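Local coordinates for protein halogenase (Chondromyces crocatus, PDB 3E1T) that probably chlorinates an aromatic group during chondrochloren biosynthesis, as an FAD-dependent halogenase that carries its flavin-adenine dinucleotide on a Rossmann-type fold, at residues Tyr375-Ser378 with Ala379-Ile383; Phe344-Phe347 with Glu348-Arg352; Tyr359-Leu362 with Val363-Asp367; Thr95-Pro98 with Asp99-Tyr102. All blocks are in the same frame, centred on the assembly; numbering follows the deposited sequence.

Contact 1: residues Tyr375-Ser378 with Ala379-Ile383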
loop_
_atom_site.group_PDB
_atom_site.type_symbol
_atom_site.label_atom_id
_atom_site.label_comp_id
_atom_site.label_asym_id
_atom_site.label_seq_id
_atom_site.Cartn_x
_atom_site.Cartn_y
_atom_site.Cartn_z
ATOM N N TYR A 375 -13.627 -21.605 -5.546
ATOM C CA TYR A 375 -13.127 -21.139 -6.831
ATOM C C TYR A 375 -12.065 -20.044 -6.631
ATOM O O TYR A 375 -11.023 -20.094 -7.268
ATOM C CB TYR A 375 -14.260 -20.694 -7.772
ATOM C CG TYR A 375 -13.794 -19.860 -8.956
ATOM C CD1 TYR A 375 -12.815 -20.329 -9.840
ATOM C CD2 TYR A 375 -14.320 -18.588 -9.173
ATOM C CE1 TYR A 375 -12.371 -19.547 -10.915
ATOM C CE2 TYR A 375 -13.897 -17.807 -10.240
ATOM C CZ TYR A 375 -12.922 -18.289 -11.110
ATOM O OH TYR A 375 -12.514 -17.482 -12.168
ATOM N N PHE A 376 -12.324 -19.112 -5.714
ATOM C CA PHE A 376 -11.416 -17.989 -5.422
ATOM C C PHE A 376 -10.019 -18.485 -5.028
ATOM O O PHE A 376 -9.027 -18.108 -5.650
ATOM C CB PHE A 376 -12.035 -17.080 -4.339
ATOM C CG PHE A 376 -11.165 -15.895 -3.930
ATOM C CD1 PHE A 376 -11.398 -14.625 -4.464
ATOM C CD2 PHE A 376 -10.135 -16.047 -2.991
ATOM C CE1 PHE A 376 -10.599 -13.522 -4.076
ATOM C CE2 PHE A 376 -9.326 -14.945 -2.606
ATOM C CZ PHE A 376 -9.569 -13.692 -3.145
ATOM N N TRP A 377 -9.939 -19.345 -4.015
ATOM C CA TRP A 377 -8.639 -19.853 -3.564
ATOM C C TRP A 377 -7.960 -20.804 -4.546
ATOM O O TRP A 377 -6.737 -20.749 -4.718
ATOM C CB TRP A 377 -8.739 -20.448 -2.153
ATOM C CG TRP A 377 -9.165 -19.420 -1.186
ATOM C CD1 TRP A 377 -10.424 -19.236 -0.677
ATOM C CD2 TRP A 377 -8.357 -18.364 -0.655
ATOM N NE1 TRP A 377 -10.439 -18.146 0.152
ATOM C CE2 TRP A 377 -9.183 -17.592 0.182
ATOM C CE3 TRP A 377 -7.007 -18.007 -0.794
ATOM C CZ2 TRP A 377 -8.707 -16.481 0.891
ATOM C CZ3 TRP A 377 -6.542 -16.900 -0.096
ATOM C CH2 TRP A 377 -7.393 -16.146 0.727
ATOM N N SER A 378 -8.739 -21.652 -5.220
ATOM C CA SER A 378 -8.150 -22.579 -6.202
ATOM C C SER A 378 -7.465 -21.849 -7.369
ATOM O O SER A 378 -6.494 -22.346 -7.926
ATOM C CB SER A 378 -9.194 -23.556 -6.739
ATOM O OG SER A 378 -10.115 -22.875 -7.585
ATOM N N ALA A 379 -7.972 -20.671 -7.720
ATOM C CA ALA A 379 -7.377 -19.856 -8.784
ATOM C C ALA A 379 -6.225 -18.956 -8.302
ATOM O O ALA A 379 -5.591 -18.268 -9.112
ATOM C CB ALA A 379 -8.451 -19.018 -9.460
ATOM N N ARG A 380 -5.983 -18.930 -6.997
ATOM C CA ARG A 380 -4.890 -18.144 -6.428
ATOM C C ARG A 380 -3.833 -19.039 -5.784
ATOM O O ARG A 380 -3.565 -18.980 -4.575
ATOM C CB ARG A 380 -5.432 -17.063 -5.495
ATOM C CG ARG A 380 -6.109 -15.935 -6.288
ATOM C CD ARG A 380 -7.227 -15.278 -5.510
ATOM N NE ARG A 380 -7.937 -14.261 -6.303
ATOM C CZ ARG A 380 -8.879 -14.513 -7.204
ATOM N NH1 ARG A 380 -9.256 -15.760 -7.455
ATOM N NH2 ARG A 380 -9.464 -13.513 -7.860
ATOM N N LYS A 381 -3.230 -19.862 -6.640
ATOM C CA LYS A 381 -2.207 -20.827 -6.247
ATOM C C LYS A 381 -0.932 -20.599 -7.042
ATOM O O LYS A 381 -0.975 -20.100 -8.163
ATOM C CB LYS A 381 -2.723 -22.267 -6.435
ATOM C CG LYS A 381 -3.848 -22.674 -5.461
ATOM C CD LYS A 381 -3.401 -22.696 -3.987
ATOM C CE LYS A 381 -4.564 -22.528 -2.985
ATOM N NZ LYS A 381 -4.905 -21.066 -2.637
ATOM N N ILE A 382 0.202 -20.952 -6.448
ATOM C CA ILE A 382 1.488 -20.849 -7.132
ATOM C C ILE A 382 1.494 -21.784 -8.332
ATOM O O ILE A 382 1.096 -22.938 -8.223
ATOM C CB ILE A 382 2.667 -21.128 -6.178
ATOM C CG1 ILE A 382 2.931 -19.887 -5.307
ATOM C CG2 ILE A 382 3.925 -21.546 -6.949
ATOM C CD1 ILE A 382 3.874 -20.129 -4.136
ATOM N N ILE A 383 1.900 -21.258 -9.483
ATOM C CA ILE A 383 1.957 -22.042 -10.708
ATOM C C ILE A 383 3.369 -22.586 -10.847
ATOM O O ILE A 383 4.315 -21.854 -11.160
ATOM C CB ILE A 383 1.475 -21.234 -11.945
ATOM C CG1 ILE A 383 -0.058 -21.152 -11.922
ATOM C CG2 ILE A 383 1.932 -21.884 -13.252
ATOM C CD1 ILE A 383 -0.655 -20.070 -12.785
#
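Trp377 O is held by two donors that arrive from opposite faces of its carbonyl plane: Lys381 NZ at 2.8 Å and the backbone Arg380 N at 3.0 Å. Together they close the C-terminal end of the short helix 375-378, where the chain leaves helical geometry for the loop toward helix 386-397. The lysine bends at chi2 and chi4 and folds back, so that its ammonium also bonds Arg380 O, and Tyr366 O of helix 340-368 is a further acceptor. Its approach to the indole is at the edge, near the ring plane; Trp377 NE1 itself is bonded to Phe215 O. One residue earlier, Arg380 returns over Phe376. Phe376 CG lies anti to the backbone N (chi1 179°), and the arginine, extended from CG to NE, spreads its guanidinium flat on one face of the ring, planes 9° apart. This is a cation-pi stack with Arg380 CZ 4.0 Å from the ring centroid. Arg380 CD adds a CH-pi contact over the same face, 3.7 Å from the centroid. The stack is pinned at its backbone side, where Arg380 NH1 gives a hydrogen bond of 3.0 Å to Phe376 O, in the carbonyl plane and on a lone pair.

Contact 2: residues Phe344-Phe347 with Glu348-Arg352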
loop_
_atom_site.group_PDB
_atom_site.type_symbol
_atom_site.label_atom_id
_atom_site.label_comp_id
_atom_site.label_asym_id
_atom_site.label_seq_id
_atom_site.Cartn_x
_atom_site.Cartn_y
_atom_site.Cartn_z
ATOM N N PHE A 344 18.194 8.433 -9.076
ATOM C CA PHE A 344 16.855 7.952 -9.399
ATOM C C PHE A 344 16.855 6.475 -9.820
ATOM O O PHE A 344 15.854 5.778 -9.645
ATOM C CB PHE A 344 16.172 8.860 -10.416
ATOM C CG PHE A 344 15.684 10.163 -9.827
ATOM C CD1 PHE A 344 14.378 10.284 -9.370
ATOM C CD2 PHE A 344 16.541 11.259 -9.715
ATOM C CE1 PHE A 344 13.912 11.487 -8.822
ATOM C CE2 PHE A 344 16.099 12.465 -9.167
ATOM C CZ PHE A 344 14.773 12.586 -8.723
ATOM N N GLU A 345 17.982 5.994 -10.337
ATOM C CA GLU A 345 18.161 4.565 -10.571
ATOM C C GLU A 345 18.197 3.804 -9.247
ATOM O O GLU A 345 17.655 2.706 -9.148
ATOM C CB GLU A 345 19.432 4.287 -11.368
ATOM C CG GLU A 345 19.271 4.465 -12.864
ATOM C CD GLU A 345 20.557 4.178 -13.625
ATOM O OE1 GLU A 345 21.661 4.398 -13.050
ATOM O OE2 GLU A 345 20.461 3.735 -14.800
ATOM N N GLU A 346 18.816 4.405 -8.233
ATOM C CA GLU A 346 18.855 3.827 -6.890
ATOM C C GLU A 346 17.474 3.784 -6.246
ATOM O O GLU A 346 17.103 2.798 -5.609
ATOM C CB GLU A 346 19.827 4.601 -5.997
ATOM C CG GLU A 346 20.133 3.918 -4.652
ATOM C CD GLU A 346 20.919 2.610 -4.797
ATOM O OE1 GLU A 346 21.167 2.146 -5.939
ATOM O OE2 GLU A 346 21.283 2.032 -3.756
ATOM N N PHE A 347 16.731 4.876 -6.397
ATOM C CA PHE A 347 15.359 4.954 -5.970
ATOM C C PHE A 347 14.499 3.795 -6.537
ATOM O O PHE A 347 13.874 3.070 -5.773
ATOM C CB PHE A 347 14.792 6.313 -6.400
ATOM C CG PHE A 347 13.312 6.306 -6.673
ATOM C CD1 PHE A 347 12.409 5.893 -5.702
ATOM C CD2 PHE A 347 12.827 6.730 -7.896
ATOM C CE1 PHE A 347 11.048 5.910 -5.944
ATOM C CE2 PHE A 347 11.476 6.742 -8.152
ATOM C CZ PHE A 347 10.572 6.331 -7.161
ATOM N N GLU A 348 14.472 3.644 -7.862
ATOM C CA GLU A 348 13.698 2.583 -8.511
ATOM C C GLU A 348 14.149 1.175 -8.084
ATOM O O GLU A 348 13.315 0.302 -7.811
ATOM C CB GLU A 348 13.712 2.735 -10.037
ATOM C CG GLU A 348 12.712 1.794 -10.737
ATOM C CD GLU A 348 12.292 2.229 -12.117
ATOM O OE1 GLU A 348 12.021 1.334 -12.953
ATOM O OE2 GLU A 348 12.171 3.452 -12.363
ATOM N N ARG A 349 15.461 0.976 -7.987
ATOM C CA ARG A 349 16.020 -0.308 -7.595
ATOM C C ARG A 349 15.536 -0.714 -6.199
ATOM O O ARG A 349 15.005 -1.795 -6.024
ATOM C CB ARG A 349 17.551 -0.248 -7.639
ATOM C CG ARG A 349 18.228 -1.589 -7.451
ATOM C CD ARG A 349 19.754 -1.425 -7.293
ATOM N NE ARG A 349 20.114 -0.741 -6.047
ATOM C CZ ARG A 349 20.315 -1.357 -4.878
ATOM N NH1 ARG A 349 20.182 -2.681 -4.776
ATOM N NH2 ARG A 349 20.645 -0.648 -3.807
ATOM N N ARG A 350 15.702 0.179 -5.226
ATOM C CA ARG A 350 15.256 -0.025 -3.850
ATOM C C ARG A 350 13.741 -0.224 -3.725
ATOM O O ARG A 350 13.280 -1.081 -2.969
ATOM C CB ARG A 350 15.659 1.180 -3.010
ATOM C CG ARG A 350 16.725 0.958 -1.969
ATOM C CD ARG A 350 18.104 1.016 -2.544
ATOM N NE ARG A 350 19.021 1.657 -1.607
ATOM C CZ ARG A 350 19.660 1.048 -0.614
ATOM N NH1 ARG A 350 19.507 -0.259 -0.388
ATOM N NH2 ARG A 350 20.466 1.756 0.156
ATOM N N TYR A 351 12.981 0.595 -4.449
ATOM C CA TYR A 351 11.518 0.553 -4.428
ATOM C C TYR A 351 10.997 -0.784 -4.990
ATOM O O TYR A 351 10.117 -1.413 -4.393
ATOM C CB TYR A 351 10.971 1.747 -5.223
ATOM C CG TYR A 351 9.467 2.071 -5.096
ATOM C CD1 TYR A 351 8.631 1.418 -4.186
ATOM C CD2 TYR A 351 8.911 3.078 -5.878
ATOM C CE1 TYR A 351 7.267 1.749 -4.084
ATOM C CE2 TYR A 351 7.548 3.410 -5.797
ATOM C CZ TYR A 351 6.739 2.753 -4.890
ATOM O OH TYR A 351 5.407 3.106 -4.809
ATOM N N ARG A 352 11.527 -1.194 -6.136
ATOM C CA ARG A 352 11.159 -2.461 -6.768
ATOM C C ARG A 352 11.535 -3.649 -5.866
ATOM O O ARG A 352 10.840 -4.665 -5.849
ATOM C CB ARG A 352 11.844 -2.609 -8.133
ATOM C CG ARG A 352 11.238 -1.751 -9.229
ATOM C CD ARG A 352 11.795 -2.041 -10.639
ATOM N NE ARG A 352 11.137 -1.150 -11.593
ATOM C CZ ARG A 352 9.914 -1.333 -12.089
ATOM N NH1 ARG A 352 9.212 -2.421 -11.780
ATOM N NH2 ARG A 352 9.392 -0.434 -12.918
#
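On the long helix 340-368, Glu346, Arg349 and Arg350 form a salt-bridge network built from i to i+3 and i to i+4 steps. Glu346 and Arg349 lie side by side and point the same way. The arginine, bent at chi3, meets the carboxylate side-on with two nitrogens, NH2 to Glu346 OE2 at 2.8 Å and NE to Glu346 OE1 at 3.1 Å. Both oxygens lie in or close to the guanidinium plane, but each is met from above the carboxylate plane, the two groups being turned 39° against each other. Arg350 joins differently: its NE is 3.1 Å from Glu346 OE2, yet that oxygen sits over a guanidinium face and no N-H points at it, so the attraction is of charge alone. Regular i to i+4 backbone bonds carry these groups, among them Arg350 N to Glu346 O. The buried flank of the helix faces strand 298-300 and helix 315-333, with Phe347 on Ala299 and Val326. There Phe347 and Tyr351 run alongside each other, CG anti to the backbone N in both; their rings are inclined by 30° and slid apart, with centroids 5.8 Å distant. Phe347 CE1 touches Tyr351 CD2 at 3.5 Å.

Contact 3: residues Tyr359-Leu362 with Val363-Asp367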
loop_
_atom_site.group_PDB
_atom_site.type_symbol
_atom_site.label_atom_id
_atom_site.label_comp_id
_atom_site.label_asym_id
_atom_site.label_seq_id
_atom_site.Cartn_x
_atom_site.Cartn_y
_atom_site.Cartn_z
ATOM N N TYR A 359 5.248 -8.606 -2.962
ATOM C CA TYR A 359 4.567 -9.314 -4.039
ATOM C C TYR A 359 4.797 -10.820 -3.919
ATOM O O TYR A 359 3.854 -11.604 -3.909
ATOM C CB TYR A 359 5.016 -8.822 -5.432
ATOM C CG TYR A 359 4.070 -9.281 -6.553
ATOM C CD1 TYR A 359 3.067 -8.442 -7.019
ATOM C CD2 TYR A 359 4.162 -10.564 -7.110
ATOM C CE1 TYR A 359 2.193 -8.846 -8.020
ATOM C CE2 TYR A 359 3.287 -10.980 -8.123
ATOM C CZ TYR A 359 2.301 -10.111 -8.566
ATOM O OH TYR A 359 1.419 -10.480 -9.559
ATOM N N GLN A 360 6.065 -11.195 -3.831
ATOM C CA GLN A 360 6.481 -12.580 -3.760
ATOM C C GLN A 360 5.886 -13.274 -2.559
ATOM O O GLN A 360 5.364 -14.380 -2.679
ATOM C CB GLN A 360 8.005 -12.668 -3.708
ATOM C CG GLN A 360 8.631 -12.438 -5.045
ATOM C CD GLN A 360 8.401 -13.608 -5.959
ATOM O OE1 GLN A 360 9.066 -14.637 -5.831
ATOM N NE2 GLN A 360 7.459 -13.472 -6.881
ATOM N N PHE A 361 5.961 -12.623 -1.405
ATOM C CA PHE A 361 5.456 -13.222 -0.187
ATOM C C PHE A 361 3.938 -13.368 -0.196
ATOM O O PHE A 361 3.410 -14.348 0.344
ATOM C CB PHE A 361 5.903 -12.428 1.031
ATOM C CG PHE A 361 5.336 -12.942 2.320
ATOM C CD1 PHE A 361 5.757 -14.167 2.841
ATOM C CD2 PHE A 361 4.370 -12.226 2.998
ATOM C CE1 PHE A 361 5.219 -14.657 4.025
ATOM C CE2 PHE A 361 3.829 -12.706 4.181
ATOM C CZ PHE A 361 4.261 -13.922 4.698
ATOM N N LEU A 362 3.235 -12.392 -0.782
ATOM C CA LEU A 362 1.773 -12.435 -0.800
ATOM C C LEU A 362 1.224 -13.509 -1.734
ATOM O O LEU A 362 0.176 -14.071 -1.441
ATOM C CB LEU A 362 1.151 -11.077 -1.123
ATOM C CG LEU A 362 1.312 -9.903 -0.134
ATOM C CD1 LEU A 362 0.241 -8.863 -0.442
ATOM C CD2 LEU A 362 1.250 -10.282 1.324
ATOM N N VAL A 363 1.895 -13.747 -2.869
ATOM C CA VAL A 363 1.550 -14.859 -3.774
ATOM C C VAL A 363 1.635 -16.165 -2.959
ATOM O O VAL A 363 0.672 -16.934 -2.919
ATOM C CB VAL A 363 2.459 -14.930 -5.064
ATOM C CG1 VAL A 363 2.204 -16.244 -5.878
ATOM C CG2 VAL A 363 2.244 -13.722 -5.984
ATOM N N ALA A 364 2.763 -16.396 -2.281
ATOM C CA ALA A 364 2.909 -17.602 -1.444
ATOM C C ALA A 364 1.889 -17.660 -0.289
ATOM O O ALA A 364 1.393 -18.743 0.043
ATOM C CB ALA A 364 4.358 -17.756 -0.925
ATOM N N PHE A 365 1.554 -16.501 0.296
ATOM C CA PHE A 365 0.575 -16.435 1.383
ATOM C C PHE A 365 -0.845 -16.768 0.920
ATOM O O PHE A 365 -1.567 -17.503 1.607
ATOM C CB PHE A 365 0.599 -15.073 2.089
ATOM C CG PHE A 365 -0.130 -15.064 3.401
ATOM C CD1 PHE A 365 0.393 -15.733 4.511
ATOM C CD2 PHE A 365 -1.340 -14.408 3.537
ATOM C CE1 PHE A 365 -0.282 -15.732 5.726
ATOM C CE2 PHE A 365 -2.009 -14.403 4.756
ATOM C CZ PHE A 365 -1.476 -15.072 5.846
ATOM N N TYR A 366 -1.254 -16.212 -0.222
ATOM C CA TYR A 366 -2.509 -16.610 -0.860
ATOM C C TYR A 366 -2.539 -18.122 -1.176
ATOM O O TYR A 366 -3.548 -18.785 -0.948
ATOM C CB TYR A 366 -2.728 -15.816 -2.145
ATOM C CG TYR A 366 -3.538 -14.546 -1.977
ATOM C CD1 TYR A 366 -2.969 -13.396 -1.450
ATOM C CD2 TYR A 366 -4.883 -14.505 -2.349
ATOM C CE1 TYR A 366 -3.732 -12.208 -1.303
ATOM C CE2 TYR A 366 -5.632 -13.346 -2.220
ATOM C CZ TYR A 366 -5.042 -12.195 -1.699
ATOM O OH TYR A 366 -5.800 -11.055 -1.551
ATOM N N ASP A 367 -1.426 -18.634 -1.702
ATOM C CA ASP A 367 -1.244 -20.061 -2.018
ATOM C C ASP A 367 -1.414 -20.979 -0.803
ATOM O O ASP A 367 -1.882 -22.093 -0.949
ATOM C CB ASP A 367 0.125 -20.304 -2.675
ATOM C CG ASP A 367 0.380 -21.791 -3.016
ATOM O OD1 ASP A 367 0.115 -22.217 -4.165
ATOM O OD2 ASP A 367 0.853 -22.532 -2.127
#
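Tyr359 reaches across one helical turn to Val363, and its side chain can be followed outward from CB. CG stands anti to the backbone N (chi1 -165°), which carries the ring along the flank where Val363 lies. CD2 comes within 3.9 Å of Val363 CG2, and CE2, the next atom out, is nearer at 3.6 Å; the methyl meets the ring obliquely. At the tip, OH is hydrogen-bonded to Ser184 OG and Gln463 O, so the phenol is tied to the protein at its far end, while Phe187 packs edge-to-face with the ring. Val363 CG2 is also 3.4 Å from Tyr359 O, the carbonyl that accepts Val363 N, so this branch lies between the ring and the carbonyl of Tyr359. Further along, Phe361 and Phe365 form a much looser pair: their planes are 29° apart but slid so far that the rings barely overlap, and Phe361 CZ is 4.3 Å from Phe365 CD1. The Phe365 ring also stacks on Trp83. Tyr366 presents its ring edge to Leu362 O, which lies in the ring plane 3.2 Å from Tyr366 CD1 and also accepts Tyr366 N. The phenol OH beyond is bonded to Asp309 OD2 and Trp219 NE1. These i to i+4 pairs, riding on the usual backbone bonds, belong to the last turns of helix 340-368, which Tyr366 joins through Trp219 to strand 218-224 of the nine-stranded mixed sheet, with its side chain about 9 Å from the bound FAD.

Contact 4: residues Thr95-Pro98 with Asp99-Tyr102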
loop_
_atom_site.group_PDB
_atom_site.type_symbol
_atom_site.label_atom_id
_atom_site.label_comp_id
_atom_site.label_asym_id
_atom_site.label_seq_id
_atom_site.Cartn_x
_atom_site.Cartn_y
_atom_site.Cartn_z
ATOM N N THR A 95 7.236 -7.906 17.433
ATOM C CA THR A 95 8.406 -8.201 18.269
ATOM C C THR A 95 8.048 -9.109 19.437
ATOM O O THR A 95 6.912 -9.097 19.927
ATOM C CB THR A 95 9.000 -6.928 18.879
ATOM O OG1 THR A 95 7.954 -6.189 19.513
ATOM C CG2 THR A 95 9.687 -6.066 17.816
ATOM N N ARG A 96 9.046 -9.866 19.892
ATOM C CA ARG A 96 8.912 -10.806 21.009
ATOM C C ARG A 96 8.456 -10.137 22.311
ATOM O O ARG A 96 7.653 -10.708 23.059
ATOM C CB ARG A 96 10.225 -11.588 21.210
ATOM C CG ARG A 96 10.444 -12.733 20.192
ATOM C CD ARG A 96 10.772 -12.222 18.780
ATOM N NE ARG A 96 10.171 -13.046 17.726
ATOM C CZ ARG A 96 8.968 -12.840 17.183
ATOM N NH1 ARG A 96 8.204 -11.827 17.579
ATOM N NH2 ARG A 96 8.527 -13.657 16.237
ATOM N N HIS A 97 8.967 -8.932 22.569
ATOM C CA HIS A 97 8.545 -8.136 23.727
ATOM C C HIS A 97 7.719 -6.934 23.266
ATOM O O HIS A 97 7.885 -6.470 22.134
ATOM C CB HIS A 97 9.757 -7.675 24.545
ATOM C CG HIS A 97 10.563 -8.799 25.114
ATOM N ND1 HIS A 97 10.364 -9.287 26.388
ATOM C CD2 HIS A 97 11.568 -9.535 24.582
ATOM C CE1 HIS A 97 11.213 -10.274 26.616
ATOM N NE2 HIS A 97 11.956 -10.443 25.537
ATOM N N PRO A 98 6.825 -6.424 24.135
ATOM C CA PRO A 98 5.931 -5.347 23.686
ATOM C C PRO A 98 6.644 -4.038 23.325
ATOM O O PRO A 98 6.252 -3.369 22.362
ATOM C CB PRO A 98 4.998 -5.137 24.889
ATOM C CG PRO A 98 5.773 -5.636 26.069
ATOM C CD PRO A 98 6.577 -6.794 25.543
ATOM N N ASP A 99 7.694 -3.693 24.069
ATOM C CA ASP A 99 8.255 -2.340 24.005
ATOM C C ASP A 99 9.665 -2.205 23.417
ATOM O O ASP A 99 10.232 -1.107 23.417
ATOM C CB ASP A 99 8.148 -1.647 25.374
ATOM C CG ASP A 99 6.742 -1.109 25.653
ATOM O OD1 ASP A 99 6.142 -1.506 26.680
ATOM O OD2 ASP A 99 6.235 -0.292 24.847
ATOM N N ASP A 100 10.229 -3.299 22.907
ATOM C CA ASP A 100 11.523 -3.208 22.223
ATOM C C ASP A 100 11.366 -2.619 20.800
ATOM O O ASP A 100 10.245 -2.552 20.292
ATOM C CB ASP A 100 12.296 -4.544 22.262
ATOM C CG ASP A 100 11.609 -5.653 21.508
ATOM O OD1 ASP A 100 12.199 -6.163 20.530
ATOM O OD2 ASP A 100 10.487 -6.027 21.898
ATOM N N PRO A 101 12.479 -2.177 20.170
ATOM C CA PRO A 101 12.400 -1.314 18.974
ATOM C C PRO A 101 11.485 -1.831 17.864
ATOM O O PRO A 101 11.481 -3.031 17.565
ATOM C CB PRO A 101 13.848 -1.263 18.474
ATOM C CG PRO A 101 14.674 -1.534 19.677
ATOM C CD PRO A 101 13.879 -2.479 20.531
ATOM N N TYR A 102 10.725 -0.909 17.271
ATOM C CA TYR A 102 9.745 -1.201 16.208
ATOM C C TYR A 102 8.686 -2.207 16.660
ATOM O O TYR A 102 8.267 -3.079 15.889
ATOM C CB TYR A 102 10.448 -1.675 14.921
ATOM C CG TYR A 102 11.485 -0.702 14.399
ATOM C CD1 TYR A 102 11.127 0.332 13.523
ATOM C CD2 TYR A 102 12.829 -0.813 14.778
ATOM C CE1 TYR A 102 12.081 1.231 13.047
ATOM C CE2 TYR A 102 13.790 0.083 14.304
ATOM C CZ TYR A 102 13.406 1.100 13.441
ATOM O OH TYR A 102 14.351 1.981 12.971
#
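Asp100 turns its carboxylate back toward Thr95 and His97 across the bend of loop 95-102. Asp100 CG stands between its own backbone N and carbonyl carbon (chi1 65°), which sends OD2 into the bend. The packing is close there: Asp100 OD2 is 3.2 Å from His97 CB and takes a weak, bent hydrogen bond of 3.3 Å from His97 N. Thr95 approaches the carboxylate from the opposite direction, with CB 3.5 Å from Asp100 OD2 and CG2 3.7 Å from Asp100 OD1. Its hydroxyl is engaged within the first half of the turn, donating to His97 O at 2.6 Å, nearly along the C=O axis. Thr95 CG2 then rests 3.5 Å from Pro101 O, bringing the two arms of the loop together. The outer side is far looser. Pro98 and Asp99 cross at about a right angle on the exposed bend, where Pro98 CG and Asp99 OD1 are 4.2 Å apart. The His97 imidazole is also exposed, meeting OD2 only obliquely. The whole turn is a surface connection between strand 90-93 and strand 105-106, both paired antiparallel with strand 75-82, and at its far end Tyr102 packs on Pro52 and His56 of helix 52-61.

Overall arrangement
Along the chain the order is contact 4, contact 2, contact 3, contact 1. Contacts 2 and 3 share helix 340-368, their centres about 22 Å apart, with contact 3 at its C-terminal end. Contact 1 follows on the short helix 375-378 and the loop after it; its centre is about 11 Å from that of contact 3, and the two touch, for instance where Ile382 N probably bonds Asp367 OD1. Contact 4 stands apart, a surface loop between strands of the nine-stranded mixed sheet, with centres about 26 to 35 Å from the others. The long helix thus runs from beside the parallel FAD-binding sheet to the region of the nine-stranded sheet, passing near the flavin cofactor.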